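Local coordinates for protein 7,8-dihydro-6-hydroxymethylpterin pyrophosphokinase-dihydropteroate synthase (Plasmodium falciparum, PDB 6JWS) that probably catalyses two consecutive steps of folate biosynthesis, ATP-dependent pyrophosphorylation of 6-hydroxymethyl-7,8-dihydropterin and condensation of the resulting diphosphate with 4-aminobenzoate to give 7,8-dihydropteroate, at residues Y44-E56 with L559-R571. The protein carries 1 engineered substitution. Numbering follows the deposited sequence.
With CA (calcium ion), chain L.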
ATOM      1  N   TYR B  44       1.248  36.437 -31.953  1.00 34.91           N
ATOM      2  CA  TYR B  44       0.373  37.011 -32.964  1.00 33.20           C
ATOM      3  C   TYR B  44      -1.020  37.367 -32.443  1.00 33.97           C
ATOM      4  O   TYR B  44      -1.763  38.033 -33.156  1.00 40.33           O
ATOM      5  CB  TYR B  44       0.269  36.089 -34.183  1.00 31.68           C
ATOM      6  CG  TYR B  44       1.535  35.923 -34.990  1.00 31.89           C
ATOM      7  CD1 TYR B  44       2.344  37.009 -35.309  1.00 32.46           C
ATOM      8  CD2 TYR B  44       1.905  34.678 -35.477  1.00 32.60           C
ATOM      9  CE1 TYR B  44       3.501  36.851 -36.058  1.00 30.88           C
ATOM     10  CE2 TYR B  44       3.055  34.503 -36.234  1.00 33.15           C
ATOM     11  CZ  TYR B  44       3.853  35.597 -36.527  1.00 33.11           C
ATOM     12  OH  TYR B  44       4.978  35.422 -37.281  1.00 38.07           O
ATOM     13  N   LEU B  45      -1.393  36.949 -31.226  1.00 33.02           N
ATOM     14  CA  LEU B  45      -2.779  37.115 -30.804  1.00 29.99           C
ATOM     15  C   LEU B  45      -2.930  37.967 -29.549  1.00 28.18           C
ATOM     16  O   LEU B  45      -3.965  38.591 -29.370  1.00 33.50           O
ATOM     17  CB  LEU B  45      -3.452  35.751 -30.612  1.00 30.54           C
ATOM     18  CG  LEU B  45      -3.676  34.950 -31.893  1.00 30.89           C
ATOM     19  CD1 LEU B  45      -4.413  33.647 -31.584  1.00 30.72           C
ATOM     20  CD2 LEU B  45      -4.457  35.789 -32.898  1.00 31.25           C
ATOM     21  N   GLY B  46      -1.946  37.959 -28.650  1.00 27.50           N
ATOM     22  CA  GLY B  46      -2.104  38.697 -27.404  1.00 26.44           C
ATOM     23  C   GLY B  46      -1.347  38.048 -26.245  1.00 28.35           C
ATOM     24  O   GLY B  46      -0.222  37.571 -26.403  1.00 28.90           O
ATOM     25  N   LYS B  47      -1.979  38.028 -25.071  1.00 27.61           N
ATOM     26  CA  LYS B  47      -1.320  37.461 -23.912  1.00 26.58           C
ATOM     27  C   LYS B  47      -2.063  36.236 -23.372  1.00 24.09           C
ATOM     28  O   LYS B  47      -3.223  36.342 -22.972  1.00 22.79           O
ATOM     29  CB  LYS B  47      -1.187  38.523 -22.819  1.00 27.45           C
ATOM     30  CG  LYS B  47      -0.438  37.992 -21.613  1.00 27.86           C
ATOM     31  CD  LYS B  47      -0.213  38.954 -20.484  1.00 30.18           C
ATOM     32  CE  LYS B  47       1.005  38.460 -19.733  1.00 33.04           C
ATOM     33  NZ  LYS B  47       0.888  38.776 -18.299  1.00 40.95           N
ATOM     34  N   ILE B  48      -1.347  35.107 -23.273  1.00 21.32           N
ATOM     35  CA  ILE B  48      -1.860  33.925 -22.593  1.00 22.05           C
ATOM     36  C   ILE B  48      -1.910  34.165 -21.084  1.00 21.81           C
ATOM     37  O   ILE B  48      -0.883  34.394 -20.450  1.00 22.41           O
ATOM     38  CB  ILE B  48      -1.014  32.685 -22.936  1.00 23.30           C
ATOM     39  CG1 ILE B  48      -1.053  32.401 -24.439  1.00 22.69           C
ATOM     40  CG2 ILE B  48      -1.485  31.485 -22.116  1.00 21.95           C
ATOM     41  CD1 ILE B  48      -0.061  31.358 -24.905  1.00 24.92           C
ATOM     42  N   ILE B  49      -3.113  34.076 -20.509  1.00 19.91           N
ATOM     43  CA  ILE B  49      -3.313  34.370 -19.101  1.00 17.17           C
ATOM     44  C   ILE B  49      -3.945  33.175 -18.393  1.00 17.18           C
ATOM     45  O   ILE B  49      -4.282  33.297 -17.218  1.00 17.29           O
ATOM     46  CB  ILE B  49      -4.187  35.627 -18.903  1.00 18.33           C
ATOM     47  CG1 ILE B  49      -5.503  35.525 -19.676  1.00 17.28           C
ATOM     48  CG2 ILE B  49      -3.436  36.916 -19.218  1.00 17.75           C
ATOM     49  CD1 ILE B  49      -6.482  36.612 -19.329  1.00 16.78           C
ATOM     50  N   ASN B  50      -4.148  32.049 -19.104  1.00 16.38           N
ATOM     51  CA  ASN B  50      -4.628  30.822 -18.485  1.00 15.90           C
ATOM     52  C   ASN B  50      -4.344  29.629 -19.403  1.00 16.13           C
ATOM     53  O   ASN B  50      -4.250  29.784 -20.613  1.00 17.52           O
ATOM     54  CB  ASN B  50      -6.080  30.934 -17.992  1.00 15.80           C
ATOM     55  CG  ASN B  50      -6.358  30.022 -16.813  1.00 16.42           C
ATOM     56  OD1 ASN B  50      -5.617  29.063 -16.560  1.00 16.50           O
ATOM     57  ND2 ASN B  50      -7.424  30.298 -16.089  1.00 15.56           N
ATOM     58  N   THR B  51      -4.129  28.448 -18.813  1.00 15.56           N
ATOM     59  CA  THR B  51      -3.959  27.209 -19.546  1.00 15.07           C
ATOM     60  C   THR B  51      -4.567  26.094 -18.706  1.00 14.71           C
ATOM     61  O   THR B  51      -4.690  26.232 -17.493  1.00 16.35           O
ATOM     62  CB  THR B  51      -2.484  26.859 -19.810  1.00 17.14           C
ATOM     63  OG1 THR B  51      -1.687  27.034 -18.631  1.00 18.18           O
ATOM     64  CG2 THR B  51      -1.860  27.619 -20.967  1.00 18.22           C
ATOM     65  N   SER B  52      -4.951  24.995 -19.355  1.00 13.45           N
ATOM     66  CA  SER B  52      -5.391  23.793 -18.676  1.00 12.36           C
ATOM     67  C   SER B  52      -4.188  22.857 -18.602  1.00 12.11           C
ATOM     68  O   SER B  52      -3.138  23.188 -19.145  1.00 11.31           O
ATOM     69  CB  SER B  52      -6.504  23.155 -19.471  1.00 12.49           C
ATOM     70  OG  SER B  52      -5.993  22.578 -20.679  1.00 12.22           O
ATOM     71  N   TYR B  53      -4.348  21.691 -17.953  1.00 11.29           N
ATOM     72  CA  TYR B  53      -3.419  20.604 -18.179  1.00 11.27           C
ATOM     73  C   TYR B  53      -3.446  20.199 -19.653  1.00 12.20           C
ATOM     74  O   TYR B  53      -4.353  20.524 -20.409  1.00 12.33           O
ATOM     75  CB  TYR B  53      -3.675  19.431 -17.221  1.00 10.44           C
ATOM     76  CG  TYR B  53      -3.277  19.757 -15.803  1.00 10.28           C
ATOM     77  CD1 TYR B  53      -1.940  19.729 -15.413  1.00  9.97           C
ATOM     78  CD2 TYR B  53      -4.225  20.179 -14.872  1.00  9.90           C
ATOM     79  CE1 TYR B  53      -1.567  20.090 -14.126  1.00  9.76           C
ATOM     80  CE2 TYR B  53      -3.868  20.554 -13.586  1.00  9.66           C
ATOM     81  CZ  TYR B  53      -2.528  20.505 -13.212  1.00 10.28           C
ATOM     82  OH  TYR B  53      -2.147  20.918 -11.955  1.00 10.03           O
ATOM     83  N   LEU B  54      -2.436  19.435 -20.035  1.00 14.07           N
ATOM     84  CA  LEU B  54      -2.429  18.673 -21.263  1.00 15.81           C
ATOM     85  C   LEU B  54      -3.173  17.370 -20.989  1.00 15.66           C
ATOM     86  O   LEU B  54      -3.083  16.845 -19.882  1.00 14.44           O
ATOM     87  CB  LEU B  54      -0.957  18.375 -21.541  1.00 17.02           C
ATOM     88  CG  LEU B  54      -0.499  18.694 -22.947  1.00 21.84           C
ATOM     89  CD1 LEU B  54       1.023  18.814 -22.999  1.00 23.22           C
ATOM     90  CD2 LEU B  54      -0.990  17.593 -23.887  1.00 25.35           C
ATOM     91  N   TYR B  55      -3.879  16.843 -22.002  1.00 16.36           N
ATOM     92  CA  TYR B  55      -4.649  15.618 -21.822  1.00 16.49           C
ATOM     93  C   TYR B  55      -4.510  14.696 -23.024  1.00 17.63           C
ATOM     94  O   TYR B  55      -4.531  15.144 -24.162  1.00 17.56           O
ATOM     95  CB  TYR B  55      -6.127  15.921 -21.591  1.00 14.78           C
ATOM     96  CG  TYR B  55      -6.420  16.577 -20.268  1.00 14.95           C
ATOM     97  CD1 TYR B  55      -6.630  15.817 -19.121  1.00 14.56           C
ATOM     98  CD2 TYR B  55      -6.461  17.959 -20.155  1.00 13.69           C
ATOM     99  CE1 TYR B  55      -6.906  16.424 -17.905  1.00 13.87           C
ATOM    100  CE2 TYR B  55      -6.749  18.574 -18.955  1.00 13.76           C
ATOM    101  CZ  TYR B  55      -6.964  17.804 -17.826  1.00 14.02           C
ATOM    102  OH  TYR B  55      -7.224  18.427 -16.637  1.00 14.89           O
ATOM    103  N   GLU B  56      -4.386  13.400 -22.748  1.00 19.78           N
ATOM    104  CA  GLU B  56      -4.498  12.403 -23.795  1.00 20.27           C
ATOM    105  C   GLU B  56      -5.922  11.854 -23.792  1.00 23.04           C
ATOM    106  O   GLU B  56      -6.391  11.307 -22.791  1.00 21.89           O
ATOM    107  CB  GLU B  56      -3.492  11.291 -23.587  1.00 20.03           C
ATOM    108  CG  GLU B  56      -3.784  10.073 -24.443  1.00 19.63           C
ATOM    109  CD  GLU B  56      -2.729   9.031 -24.175  1.00 20.58           C
ATOM    110  OE1 GLU B  56      -1.589   9.225 -24.647  1.00 23.99           O
ATOM    111  OE2 GLU B  56      -3.024   8.076 -23.435  1.00 21.94           O
ATOM    112  N   LEU B 559       0.469  28.805  -8.153  1.00 10.72           N
ATOM    113  CA  LEU B 559       0.201  28.292  -9.490  1.00 11.33           C
ATOM    114  C   LEU B 559      -0.694  29.281 -10.239  1.00 11.51           C
ATOM    115  O   LEU B 559      -0.441  29.582 -11.393  1.00 11.65           O
ATOM    116  CB  LEU B 559      -0.420  26.887  -9.402  1.00 10.51           C
ATOM    117  CG  LEU B 559      -0.873  26.265 -10.727  1.00 11.40           C
ATOM    118  CD1 LEU B 559      -0.733  24.744 -10.725  1.00 11.11           C
ATOM    119  CD2 LEU B 559      -2.300  26.683 -11.108  1.00 10.91           C
ATOM    120  N   ASN B 560      -1.739  29.792  -9.586  1.00 11.68           N
ATOM    121  CA  ASN B 560      -2.640  30.729 -10.247  1.00 12.62           C
ATOM    122  C   ASN B 560      -1.861  31.938 -10.760  1.00 12.56           C
ATOM    123  O   ASN B 560      -2.144  32.430 -11.849  1.00 12.58           O
ATOM    124  CB  ASN B 560      -3.793  31.212  -9.356  1.00 12.25           C
ATOM    125  CG  ASN B 560      -4.800  30.118  -9.097  1.00 13.72           C
ATOM    126  OD1 ASN B 560      -4.880  29.158  -9.868  1.00 15.33           O
ATOM    127  ND2 ASN B 560      -5.570  30.241  -8.022  1.00 14.06           N
ATOM    128  N   PHE B 561      -0.908  32.422  -9.951  1.00 12.60           N
ATOM    129  CA  PHE B 561      -0.079  33.558 -10.330  1.00 12.21           C
ATOM    130  C   PHE B 561       0.800  33.203 -11.525  1.00 11.93           C
ATOM    131  O   PHE B 561       0.825  33.940 -12.500  1.00 12.70           O
ATOM    132  CB  PHE B 561       0.780  34.036  -9.164  1.00 12.68           C
ATOM    133  CG  PHE B 561       1.702  35.185  -9.494  1.00 14.12           C
ATOM    134  CD1 PHE B 561       1.197  36.461  -9.708  1.00 14.66           C
ATOM    135  CD2 PHE B 561       3.078  35.010  -9.541  1.00 14.71           C
ATOM    136  CE1 PHE B 561       2.043  37.532  -9.965  1.00 15.62           C
ATOM    137  CE2 PHE B 561       3.922  36.085  -9.793  1.00 15.22           C
ATOM    138  CZ  PHE B 561       3.407  37.340 -10.021  1.00 15.03           C
ATOM    139  N   LEU B 562       1.490  32.065 -11.474  1.00 11.38           N
ATOM    140  CA  LEU B 562       2.325  31.677 -12.598  1.00 11.56           C
ATOM    141  C   LEU B 562       1.474  31.524 -13.855  1.00 12.32           C
ATOM    142  O   LEU B 562       1.870  31.959 -14.937  1.00 12.65           O
ATOM    143  CB  LEU B 562       3.068  30.372 -12.279  1.00 10.65           C
ATOM    144  CG  LEU B 562       4.464  30.575 -11.698  1.00 10.89           C
ATOM    145  CD1 LEU B 562       4.414  31.107 -10.272  1.00 10.22           C
ATOM    146  CD2 LEU B 562       5.275  29.290 -11.777  1.00  9.89           C
ATOM    147  N   VAL B 563       0.312  30.887 -13.710  1.00 12.40           N
ATOM    148  CA  VAL B 563      -0.540  30.606 -14.853  1.00 14.34           C
ATOM    149  C   VAL B 563      -1.090  31.914 -15.444  1.00 14.89           C
ATOM    150  O   VAL B 563      -1.167  32.056 -16.665  1.00 14.47           O
ATOM    151  CB  VAL B 563      -1.629  29.575 -14.475  1.00 14.94           C
ATOM    152  CG1 VAL B 563      -2.892  29.705 -15.298  1.00 15.23           C
ATOM    153  CG2 VAL B 563      -1.093  28.142 -14.496  1.00 13.97           C
ATOM    154  N   LEU B 564      -1.432  32.886 -14.583  1.00 14.97           N
ATOM    155  CA  LEU B 564      -1.855  34.197 -15.058  1.00 16.01           C
ATOM    156  C   LEU B 564      -0.755  34.807 -15.925  1.00 16.60           C
ATOM    157  O   LEU B 564      -1.018  35.608 -16.811  1.00 17.56           O
ATOM    158  CB  LEU B 564      -2.105  35.096 -13.845  1.00 16.42           C
ATOM    159  CG  LEU B 564      -2.525  36.541 -14.141  1.00 17.27           C
ATOM    160  CD1 LEU B 564      -3.879  36.594 -14.862  1.00 16.35           C
ATOM    161  CD2 LEU B 564      -2.617  37.325 -12.831  1.00 16.11           C
ATOM    162  N   ASN B 565       0.494  34.407 -15.674  1.00 14.90           N
ATOM    163  CA  ASN B 565       1.611  35.058 -16.330  1.00 15.35           C
ATOM    164  C   ASN B 565       2.081  34.193 -17.493  1.00 14.67           C
ATOM    165  O   ASN B 565       3.189  34.372 -17.986  1.00 14.71           O
ATOM    166  CB  ASN B 565       2.679  35.467 -15.303  1.00 15.27           C
ATOM    167  CG  ASN B 565       2.285  36.749 -14.603  1.00 16.00           C
ATOM    168  OD1 ASN B 565       2.454  37.829 -15.182  1.00 18.72           O
ATOM    169  ND2 ASN B 565       1.744  36.653 -13.393  1.00 13.93           N
ATOM    170  N   GLY B 566       1.247  33.211 -17.861  1.00 13.84           N
ATOM    171  CA  GLY B 566       1.453  32.415 -19.057  1.00 13.61           C
ATOM    172  C   GLY B 566       2.422  31.256 -18.877  1.00 13.80           C
ATOM    173  O   GLY B 566       2.934  30.728 -19.859  1.00 14.52           O
ATOM    174  N   ILE B 567       2.687  30.847 -17.629  1.00 14.58           N
ATOM    175  CA  ILE B 567       3.406  29.595 -17.431  1.00 13.77           C
ATOM    176  C   ILE B 567       2.405  28.459 -17.639  1.00 13.28           C
ATOM    177  O   ILE B 567       1.341  28.454 -17.033  1.00 12.44           O
ATOM    178  CB  ILE B 567       4.088  29.540 -16.049  1.00 14.58           C
ATOM    179  CG1 ILE B 567       5.032  30.734 -15.841  1.00 15.40           C
ATOM    180  CG2 ILE B 567       4.802  28.201 -15.850  1.00 13.73           C
ATOM    181  CD1 ILE B 567       6.016  30.957 -16.985  1.00 14.68           C
ATOM    182  N   PRO B 568       2.650  27.530 -18.589  1.00 13.52           N
ATOM    183  CA  PRO B 568       1.694  26.452 -18.857  1.00 12.71           C
ATOM    184  C   PRO B 568       1.439  25.651 -17.574  1.00 12.37           C
ATOM    185  O   PRO B 568       2.387  25.284 -16.882  1.00 11.39           O
ATOM    186  CB  PRO B 568       2.419  25.578 -19.891  1.00 13.09           C
ATOM    187  CG  PRO B 568       3.464  26.492 -20.532  1.00 13.48           C
ATOM    188  CD  PRO B 568       3.841  27.498 -19.464  1.00 13.50           C
ATOM    189  N   ARG B 569       0.151  25.392 -17.281  1.00 11.49           N
ATOM    190  CA  ARG B 569      -0.310  24.708 -16.079  1.00 11.39           C
ATOM    191  C   ARG B 569       0.383  23.357 -15.878  1.00 11.16           C
ATOM    192  O   ARG B 569       0.713  23.004 -14.745  1.00 11.52           O
ATOM    193  CB  ARG B 569      -1.834  24.521 -16.102  1.00 10.85           C
ATOM    194  CG  ARG B 569      -2.421  24.017 -14.786  1.00 10.43           C
ATOM    195  CD  ARG B 569      -3.939  23.876 -14.831  1.00 10.26           C
ATOM    196  NE  ARG B 569      -4.542  25.182 -15.025  1.00  9.80           N
ATOM    197  CZ  ARG B 569      -5.051  25.914 -14.043  1.00  9.57           C
ATOM    198  NH1 ARG B 569      -5.100  25.433 -12.807  1.00  8.70           N
ATOM    199  NH2 ARG B 569      -5.535  27.109 -14.325  1.00  9.49           N
ATOM    200  N   TYR B 570       0.589  22.609 -16.967  1.00 10.62           N
ATOM    201  CA  TYR B 570       1.107  21.250 -16.912  1.00 10.76           C
ATOM    202  C   TYR B 570       2.617  21.245 -16.637  1.00 11.73           C
ATOM    203  O   TYR B 570       3.226  20.181 -16.552  1.00 12.32           O
ATOM    204  CB  TYR B 570       0.759  20.512 -18.211  1.00 11.00           C
ATOM    205  CG  TYR B 570       1.204  21.226 -19.460  1.00 11.14           C
ATOM    206  CD1 TYR B 570       2.494  21.078 -19.928  1.00 11.49           C
ATOM    207  CD2 TYR B 570       0.361  22.091 -20.138  1.00 11.37           C
ATOM    208  CE1 TYR B 570       2.951  21.758 -21.040  1.00 11.63           C
ATOM    209  CE2 TYR B 570       0.796  22.772 -21.261  1.00 11.93           C
ATOM    210  CZ  TYR B 570       2.091  22.594 -21.717  1.00 12.07           C
ATOM    211  OH  TYR B 570       2.555  23.266 -22.811  1.00 13.25           O
ATOM    212  N   ARG B 571       3.228  22.429 -16.459  1.00 11.75           N
ATOM    213  CA  ARG B 571       4.667  22.494 -16.217  1.00 11.73           C
ATOM    214  C   ARG B 571       4.980  22.910 -14.776  1.00 10.97           C
ATOM    215  O   ARG B 571       6.135  23.174 -14.454  1.00 10.96           O
ATOM    216  CB  ARG B 571       5.362  23.449 -17.199  1.00 11.59           C
ATOM    217  CG  ARG B 571       5.653  22.834 -18.562  1.00 12.45           C
ATOM    218  CD  ARG B 571       6.466  23.764 -19.452  1.00 12.11           C
ATOM    219  NE  ARG B 571       6.871  23.139 -20.701  1.00 12.29           N
ATOM    220  CZ  ARG B 571       7.953  22.382 -20.866  1.00 12.43           C
ATOM    221  NH1 ARG B 571       8.748  22.130 -19.829  1.00 12.66           N
ATOM    222  NH2 ARG B 571       8.228  21.877 -22.059  1.00 11.07           N
TER
HETATM  223 CA    CA L 804       2.105  38.410 -26.451  1.00 35.75          CA
HETATM  224  O   HOH W   1       3.640  38.058 -17.452  1.00 17.97           O
HETATM  225  O   HOH W   2      -0.723  29.688 -18.417  1.00 11.30           O
HETATM  226  O   HOH W   3       0.312  21.890 -12.230  1.00  9.42           O
HETATM  227  O   HOH W   4      -4.111  23.046 -11.504  1.00 14.12           O
HETATM  228  O   HOH W   5       1.055  39.795 -25.215  1.00 27.62           O
HETATM  229  O   HOH W   6       1.891  40.278 -27.990  1.00 30.04           O
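Arg569 lays its CD methylene over one face of the Tyr53 ring, 3.9 Å from CD to the ring centroid, and turns the edge of its guanidinium to Thr51 O and Asn50 OD1. NE donates a nearly straight hydrogen bond to Thr51 O (2.7 Å, 177°), while NH2 meets a lone pair of Asn50 OD1 at 3.0 Å. Both acceptors lie close to the guanidinium plane, which fixes its rotation; a water joins NH1 to Tyr53 OH. The amide of Asn50 is steadied in turn from ND2 by Tyr110. Thr51 OG1, placed between its own backbone N and carbonyl carbon (chi1 46°), accepts from Arg569 N at 2.8 Å, and a water links this hydroxyl to Val563 O and Ile567 O. Further along, the Tyr570 ring is sandwiched, with Leu54 CD1 centred 3.9 Å above one face and Pro568 CB over the other; its hydroxyl is hydrogen-bonded to Glu35. Toward the Ile49 side, helix 547-564 ends in a Schellman motif with Gly566 at positive phi, and paired CA-H...O contacts join Ile49 to Leu564 beside the classic bulge that Ile49 and Asn50 form opposite Val169. The contact thus docks the end of this helix, and the turn leading to strand 572-575 of the TIM barrel, onto the pyrophosphokinase sheet, where strand 46-57 runs between strands 163-172 and 372-377 and helix 327-336 also packs against it.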